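B-agarase (Saccharophagus degradans, PDB 4BQ2) hydrolyses agarose as a family 50 glycoside hydrolase, an exo-acting beta-agarase of a marine bacterium. Local coordinates at residues E265-G269 with K270-V274; W638-L641 with A642-K646. One frame throughout, in Å; residues are numbered along the deposited sequence.

How the interactions relate
Both interactions are local, and they meet through side chains: the carboxylate of D645 in interaction 2 takes a salt bridge from K266 and, probably, a hydrogen bond from W271 in interaction 1. Their centres lie about 15 Å apart on the same side of the chain's centre. Interaction 1 is partly buried, a hairpin with a two-residue turn, at the margin of a mixed six-stranded sheet, with a lysine chain laid over an indole and M272 and V274 buried. Interaction 2 lies at the surface, on a short helix leading into strand 648-652 of that same sheet. Strand pairing with direct N-H to O=C bonds dominates the first; in the second, two waters supplement the helical bonds.

Interaction 1. Residues E265-G269 with K270-V274; sequences EKING and KWMLV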
ATOM      1  N   GLU A 265      13.182 -23.355  -7.623  1.00 17.56           N
ATOM      2  CA  GLU A 265      13.604 -24.153  -8.764  1.00 20.31           C
ATOM      3  C   GLU A 265      12.736 -23.837  -9.958  1.00 21.09           C
ATOM      4  O   GLU A 265      11.515 -23.674  -9.814  1.00 19.67           O
ATOM      5  CB  GLU A 265      13.472 -25.632  -8.458  1.00 22.89           C
ATOM      6  CG  GLU A 265      13.956 -26.510  -9.595  1.00 29.35           C
ATOM      7  CD  GLU A 265      14.805 -27.624  -9.071  1.00 34.17           C
ATOM      8  OE1 GLU A 265      15.776 -27.327  -8.335  1.00 36.52           O
ATOM      9  OE2 GLU A 265      14.466 -28.781  -9.364  1.00 36.96           O
ATOM     10  N   LYS A 266      13.368 -23.762 -11.128  1.00 20.71           N
ATOM     11  CA  LYS A 266      12.621 -23.631 -12.382  1.00 25.43           C
ATOM     12  C   LYS A 266      12.044 -25.001 -12.775  1.00 26.94           C
ATOM     13  O   LYS A 266      12.757 -26.026 -12.791  1.00 29.52           O
ATOM     14  CB  LYS A 266      13.532 -23.045 -13.470  1.00 26.85           C
ATOM     15  CG  LYS A 266      12.852 -22.042 -14.390  1.00 32.01           C
ATOM     16  CD  LYS A 266      13.807 -21.622 -15.504  1.00 35.31           C
ATOM     17  CE  LYS A 266      14.955 -20.772 -14.965  1.00 34.51           C
ATOM     18  NZ  LYS A 266      15.985 -20.417 -15.985  1.00 38.12           N
ATOM     19  N   ILE A 267      10.748 -25.050 -13.020  1.00 23.89           N
ATOM     20  CA  ILE A 267      10.108 -26.285 -13.400  1.00 25.85           C
ATOM     21  C   ILE A 267       9.493 -26.052 -14.776  1.00 28.25           C
ATOM     22  O   ILE A 267       8.629 -25.194 -14.943  1.00 26.99           O
ATOM     23  CB  ILE A 267       9.071 -26.757 -12.373  1.00 25.98           C
ATOM     24  CG1 ILE A 267       9.724 -26.926 -10.994  1.00 24.53           C
ATOM     25  CG2 ILE A 267       8.408 -28.038 -12.856  1.00 28.47           C
ATOM     26  CD1 ILE A 267       8.765 -27.243  -9.862  1.00 22.80           C
ATOM     27  N   ASN A 268      10.022 -26.793 -15.745  1.00 31.91           N
ATOM     28  CA  ASN A 268       9.770 -26.619 -17.174  1.00 35.17           C
ATOM     29  C   ASN A 268       9.533 -25.170 -17.596  1.00 32.19           C
ATOM     30  O   ASN A 268       8.467 -24.803 -18.069  1.00 31.48           O
ATOM     31  CB  ASN A 268       8.654 -27.570 -17.635  1.00 40.57           C
ATOM     32  CG  ASN A 268       9.025 -29.038 -17.432  1.00 42.73           C
ATOM     33  OD1 ASN A 268       8.240 -29.814 -16.894  1.00 47.34           O
ATOM     34  ND2 ASN A 268      10.240 -29.415 -17.840  1.00 43.83           N
ATOM     35  N   GLY A 269      10.546 -24.341 -17.387  1.00 29.48           N
ATOM     36  CA  GLY A 269      10.525 -22.988 -17.905  1.00 30.10           C
ATOM     37  C   GLY A 269       9.794 -21.975 -17.030  1.00 29.61           C
ATOM     38  O   GLY A 269       9.719 -20.801 -17.395  1.00 29.21           O
ATOM     39  N   LYS A 270       9.274 -22.417 -15.884  1.00 25.56           N
ATOM     40  CA  LYS A 270       8.577 -21.511 -14.949  1.00 23.15           C
ATOM     41  C   LYS A 270       9.168 -21.593 -13.555  1.00 21.44           C
ATOM     42  O   LYS A 270       9.279 -22.685 -12.973  1.00 22.75           O
ATOM     43  CB  LYS A 270       7.104 -21.879 -14.860  1.00 24.32           C
ATOM     44  CG  LYS A 270       6.386 -21.774 -16.192  1.00 27.07           C
ATOM     45  CD  LYS A 270       4.937 -22.157 -16.069  1.00 27.48           C
ATOM     46  CE  LYS A 270       4.247 -22.040 -17.421  1.00 31.33           C
ATOM     47  NZ  LYS A 270       2.845 -22.517 -17.283  1.00 31.85           N
ATOM     48  N   TRP A 271       9.507 -20.439 -12.998  1.00 18.94           N
ATOM     49  CA  TRP A 271      10.012 -20.413 -11.646  1.00 17.99           C
ATOM     50  C   TRP A 271       8.959 -20.842 -10.639  1.00 17.44           C
ATOM     51  O   TRP A 271       7.801 -20.422 -10.728  1.00 16.37           O
ATOM     52  CB  TRP A 271      10.502 -19.013 -11.296  1.00 17.59           C
ATOM     53  CG  TRP A 271      11.898 -18.757 -11.804  1.00 18.08           C
ATOM     54  CD1 TRP A 271      12.267 -17.963 -12.864  1.00 18.04           C
ATOM     55  CD2 TRP A 271      13.105 -19.304 -11.267  1.00 18.11           C
ATOM     56  NE1 TRP A 271      13.642 -17.988 -13.014  1.00 18.68           N
ATOM     57  CE2 TRP A 271      14.176 -18.804 -12.047  1.00 17.73           C
ATOM     58  CE3 TRP A 271      13.387 -20.179 -10.190  1.00 17.12           C
ATOM     59  CZ2 TRP A 271      15.515 -19.111 -11.766  1.00 19.03           C
ATOM     60  CZ3 TRP A 271      14.709 -20.510  -9.940  1.00 18.97           C
ATOM     61  CH2 TRP A 271      15.764 -19.963 -10.712  1.00 19.23           C
ATOM     62  N   MET A 272       9.390 -21.683  -9.694  1.00 16.59           N
ATOM     63  CA  MET A 272       8.539 -22.209  -8.642  1.00 17.13           C
ATOM     64  C   MET A 272       9.274 -22.236  -7.313  1.00 16.32           C
ATOM     65  O   MET A 272      10.516 -22.153  -7.239  1.00 15.64           O
ATOM     66  CB  MET A 272       8.058 -23.644  -8.983  1.00 17.34           C
ATOM     67  CG  MET A 272       7.057 -23.732 -10.142  1.00 16.48           C
ATOM     68  SD  MET A 272       5.506 -22.883  -9.777  1.00 18.65           S
ATOM     69  CE  MET A 272       4.576 -24.144  -8.910  1.00 18.69           C
ATOM     70  N   LEU A 273       8.493 -22.341  -6.251  1.00 16.14           N
ATOM     71  CA  LEU A 273       9.062 -22.804  -4.996  1.00 15.92           C
ATOM     72  C   LEU A 273       8.991 -24.317  -4.965  1.00 15.70           C
ATOM     73  O   LEU A 273       8.231 -24.932  -5.718  1.00 16.14           O
ATOM     74  CB  LEU A 273       8.369 -22.162  -3.787  1.00 15.10           C
ATOM     75  CG  LEU A 273       8.624 -20.625  -3.635  1.00 16.75           C
ATOM     76  CD1 LEU A 273       7.504 -19.895  -2.879  1.00 16.46           C
ATOM     77  CD2 LEU A 273       9.963 -20.332  -2.989  1.00 18.26           C
ATOM     78  N   VAL A 274       9.751 -24.919  -4.058  1.00 14.86           N
ATOM     79  CA  VAL A 274       9.641 -26.349  -3.814  1.00 15.11           C
ATOM     80  C   VAL A 274       9.552 -26.474  -2.306  1.00 15.33           C
ATOM     81  O   VAL A 274      10.348 -25.866  -1.591  1.00 16.63           O
ATOM     82  CB  VAL A 274      10.892 -27.087  -4.338  1.00 15.09           C
ATOM     83  CG1 VAL A 274      10.899 -28.554  -3.915  1.00 14.92           C
ATOM     84  CG2 VAL A 274      11.000 -26.945  -5.846  1.00 14.73           C
TER
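The aliphatic chain of K266 lies over one face of the W271 indole. Its CG sits 4.1 Å from the centroid of the five-membered ring and only 6° off the ring normal, a CH-pi contact. A bend about CG-CD (chi3 -69°) turns K266 CE back onto the rim of the ring, 3.6 Å from W271 CE2; its NZ goes on to a salt bridge with D645, which probably also accepts a hydrogen bond from W271 NE1. The two residues belong to a beta hairpin closed by a type I' turn from I267 to K270, in which N268 and G269 both have positive phi. I267 N gives K270 O a nearly straight bond (2.8 Å, 174°), and K270 N returns one to I267 O at 3.0 Å. At the next hydrogen-bonded pair, E265 N reaches M272 O at 2.9 Å, and M272 N reaches E265 O. K266 and W271 form the non-hydrogen-bonded pair between them. On the face opposite the indole, I267 CD1 meets M272 CB at 3.8 Å, the two chains crossing nearly at right angles, and E265 CB touches V274 CG2 at 3.8 Å.

Interaction 2. Residues W638-L641 with A642-K646; sequences WAFL and AELDK
A type I turn from W638 to L641 leads directly into the short helix 641-644, and the contact spans this entry and the helix's C-terminal end. At the turn, A642 N donates to A639 O at 3.3 Å; E643 N bonds only weakly to F640 O, with an angle of 127° at the hydrogen. Water 1 adds a second route, giving a hydrogen to A639 O (2.6 Å) and accepting one from E643 N. Side chains meet one helical turn apart: L644 CD1 lies at the edge of the F640 ring, near its plane, 3.9 Å from F640 CD1. A chi1 of 75° puts F640 CG between its own backbone N and carbonyl carbon, which sets the ring so that its edge meets L644 CD1. This short helix precedes strand 648-652, and L641 and L644 both rest on Y626 of the neighbouring strand 624-627. At the exit, D645 N closes an i to i+4 bond on L641 O (2.9 Å, 149°). D645 then leaves helical geometry with a positive phi. Water 2 spans the break, donating to L641 O at 2.8 Å while accepting from K646 N at 2.9 Å.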
ATOM      1  N   TRP A 638       6.718  -5.365 -16.883  1.00 19.70           N
ATOM      2  CA  TRP A 638       7.442  -6.475 -16.240  1.00 19.27           C
ATOM      3  C   TRP A 638       8.459  -7.186 -17.141  1.00 20.04           C
ATOM      4  O   TRP A 638       9.038  -8.185 -16.740  1.00 20.24           O
ATOM      5  CB  TRP A 638       6.469  -7.461 -15.537  1.00 17.93           C
ATOM      6  CG  TRP A 638       5.742  -6.750 -14.386  1.00 17.36           C
ATOM      7  CD1 TRP A 638       4.487  -6.215 -14.407  1.00 17.31           C
ATOM      8  CD2 TRP A 638       6.288  -6.463 -13.090  1.00 16.50           C
ATOM      9  NE1 TRP A 638       4.202  -5.616 -13.172  1.00 16.39           N
ATOM     10  CE2 TRP A 638       5.298  -5.762 -12.353  1.00 16.76           C
ATOM     11  CE3 TRP A 638       7.502  -6.767 -12.463  1.00 17.08           C
ATOM     12  CZ2 TRP A 638       5.502  -5.350 -11.019  1.00 16.03           C
ATOM     13  CZ3 TRP A 638       7.718  -6.338 -11.137  1.00 16.21           C
ATOM     14  CH2 TRP A 638       6.715  -5.638 -10.428  1.00 16.10           C
ATOM     15  N   ALA A 639       8.715  -6.631 -18.327  1.00 21.50           N
ATOM     16  CA  ALA A 639       9.571  -7.282 -19.327  1.00 20.37           C
ATOM     17  C   ALA A 639      11.015  -7.452 -18.839  1.00 21.00           C
ATOM     18  O   ALA A 639      11.694  -8.410 -19.228  1.00 20.68           O
ATOM     19  CB  ALA A 639       9.533  -6.482 -20.632  1.00 23.30           C
ATOM     20  N   PHE A 640      11.463  -6.534 -17.990  1.00 18.89           N
ATOM     21  CA  PHE A 640      12.795  -6.575 -17.388  1.00 20.99           C
ATOM     22  C   PHE A 640      13.101  -7.866 -16.617  1.00 20.46           C
ATOM     23  O   PHE A 640      14.259  -8.248 -16.487  1.00 22.43           O
ATOM     24  CB  PHE A 640      13.024  -5.353 -16.487  1.00 19.95           C
ATOM     25  CG  PHE A 640      12.286  -5.418 -15.146  1.00 21.74           C
ATOM     26  CD1 PHE A 640      12.885  -6.010 -14.023  1.00 20.42           C
ATOM     27  CD2 PHE A 640      10.985  -4.908 -15.016  1.00 20.93           C
ATOM     28  CE1 PHE A 640      12.220  -6.057 -12.811  1.00 20.75           C
ATOM     29  CE2 PHE A 640      10.307  -4.977 -13.804  1.00 20.28           C
ATOM     30  CZ  PHE A 640      10.923  -5.556 -12.703  1.00 19.43           C
ATOM     31  N   LEU A 641      12.067  -8.530 -16.112  1.00 20.65           N
ATOM     32  CA  LEU A 641      12.233  -9.747 -15.295  1.00 20.56           C
ATOM     33  C   LEU A 641      12.989 -10.836 -16.041  1.00 20.73           C
ATOM     34  O   LEU A 641      13.683 -11.619 -15.413  1.00 18.28           O
ATOM     35  CB  LEU A 641      10.872 -10.336 -14.885  1.00 19.24           C
ATOM     36  CG  LEU A 641      10.062  -9.429 -13.925  1.00 19.70           C
ATOM     37  CD1 LEU A 641       8.687 -10.057 -13.763  1.00 17.64           C
ATOM     38  CD2 LEU A 641      10.762  -9.292 -12.579  1.00 18.62           C
ATOM     39  N   ALA A 642      12.798 -10.894 -17.360  1.00 22.12           N
ATOM     40  CA  ALA A 642      13.405 -11.958 -18.198  1.00 23.71           C
ATOM     41  C   ALA A 642      14.915 -11.913 -18.185  1.00 24.12           C
ATOM     42  O   ALA A 642      15.555 -12.957 -18.098  1.00 21.38           O
ATOM     43  CB  ALA A 642      12.891 -11.901 -19.643  1.00 25.04           C
ATOM     44  N   GLU A 643      15.488 -10.717 -18.267  1.00 25.08           N
ATOM     45  CA  GLU A 643      16.938 -10.588 -18.217  1.00 27.23           C
ATOM     46  C   GLU A 643      17.497 -10.967 -16.836  1.00 27.16           C
ATOM     47  O   GLU A 643      18.600 -11.519 -16.750  1.00 25.64           O
ATOM     48  CB  GLU A 643      17.399  -9.171 -18.610  1.00 32.05           C
ATOM     49  CG  GLU A 643      18.923  -8.984 -18.576  1.00 36.66           C
ATOM     50  CD  GLU A 643      19.355  -7.713 -17.834  1.00 45.11           C
ATOM     51  OE1 GLU A 643      19.170  -7.618 -16.576  1.00 43.90           O
ATOM     52  OE2 GLU A 643      19.888  -6.788 -18.512  1.00 47.78           O
ATOM     53  N   LEU A 644      16.761 -10.675 -15.758  1.00 22.98           N
ATOM     54  CA  LEU A 644      17.229 -11.050 -14.424  1.00 21.14           C
ATOM     55  C   LEU A 644      17.139 -12.551 -14.231  1.00 19.98           C
ATOM     56  O   LEU A 644      18.008 -13.137 -13.606  1.00 21.00           O
ATOM     57  CB  LEU A 644      16.369 -10.380 -13.337  1.00 21.87           C
ATOM     58  CG  LEU A 644      16.332  -8.868 -13.300  1.00 21.86           C
ATOM     59  CD1 LEU A 644      15.362  -8.412 -12.219  1.00 21.38           C
ATOM     60  CD2 LEU A 644      17.722  -8.345 -13.009  1.00 23.92           C
ATOM     61  N   ASP A 645      16.079 -13.153 -14.770  1.00 19.79           N
ATOM     62  CA  ASP A 645      15.804 -14.581 -14.617  1.00 20.43           C
ATOM     63  C   ASP A 645      15.838 -14.982 -13.133  1.00 19.31           C
ATOM     64  O   ASP A 645      16.474 -15.985 -12.785  1.00 17.91           O
ATOM     65  CB  ASP A 645      16.815 -15.435 -15.413  1.00 21.36           C
ATOM     66  CG  ASP A 645      16.334 -16.874 -15.617  1.00 23.45           C
ATOM     67  OD1 ASP A 645      15.106 -17.128 -15.478  1.00 22.73           O
ATOM     68  OD2 ASP A 645      17.194 -17.750 -15.917  1.00 22.14           O
ATOM     69  N   LYS A 646      15.151 -14.214 -12.275  1.00 17.24           N
ATOM     70  CA  LYS A 646      15.082 -14.526 -10.841  1.00 17.10           C
ATOM     71  C   LYS A 646      13.658 -14.864 -10.465  1.00 16.32           C
ATOM     72  O   LYS A 646      12.714 -14.180 -10.895  1.00 17.01           O
ATOM     73  CB  LYS A 646      15.495 -13.341  -9.917  1.00 17.73           C
ATOM     74  CG  LYS A 646      16.955 -12.946  -9.878  1.00 19.51           C
ATOM     75  CD  LYS A 646      17.861 -13.940  -9.129  1.00 19.11           C
ATOM     76  CE  LYS A 646      17.604 -13.961  -7.620  1.00 18.72           C
ATOM     77  NZ  LYS A 646      18.667 -14.734  -6.916  1.00 17.93           N
TER
HETATM   78  O   HOH W   1      14.276  -8.536 -19.783  1.00 34.50           O
HETATM   79  O   HOH W   2      13.339 -11.967 -12.630  1.00 18.79           O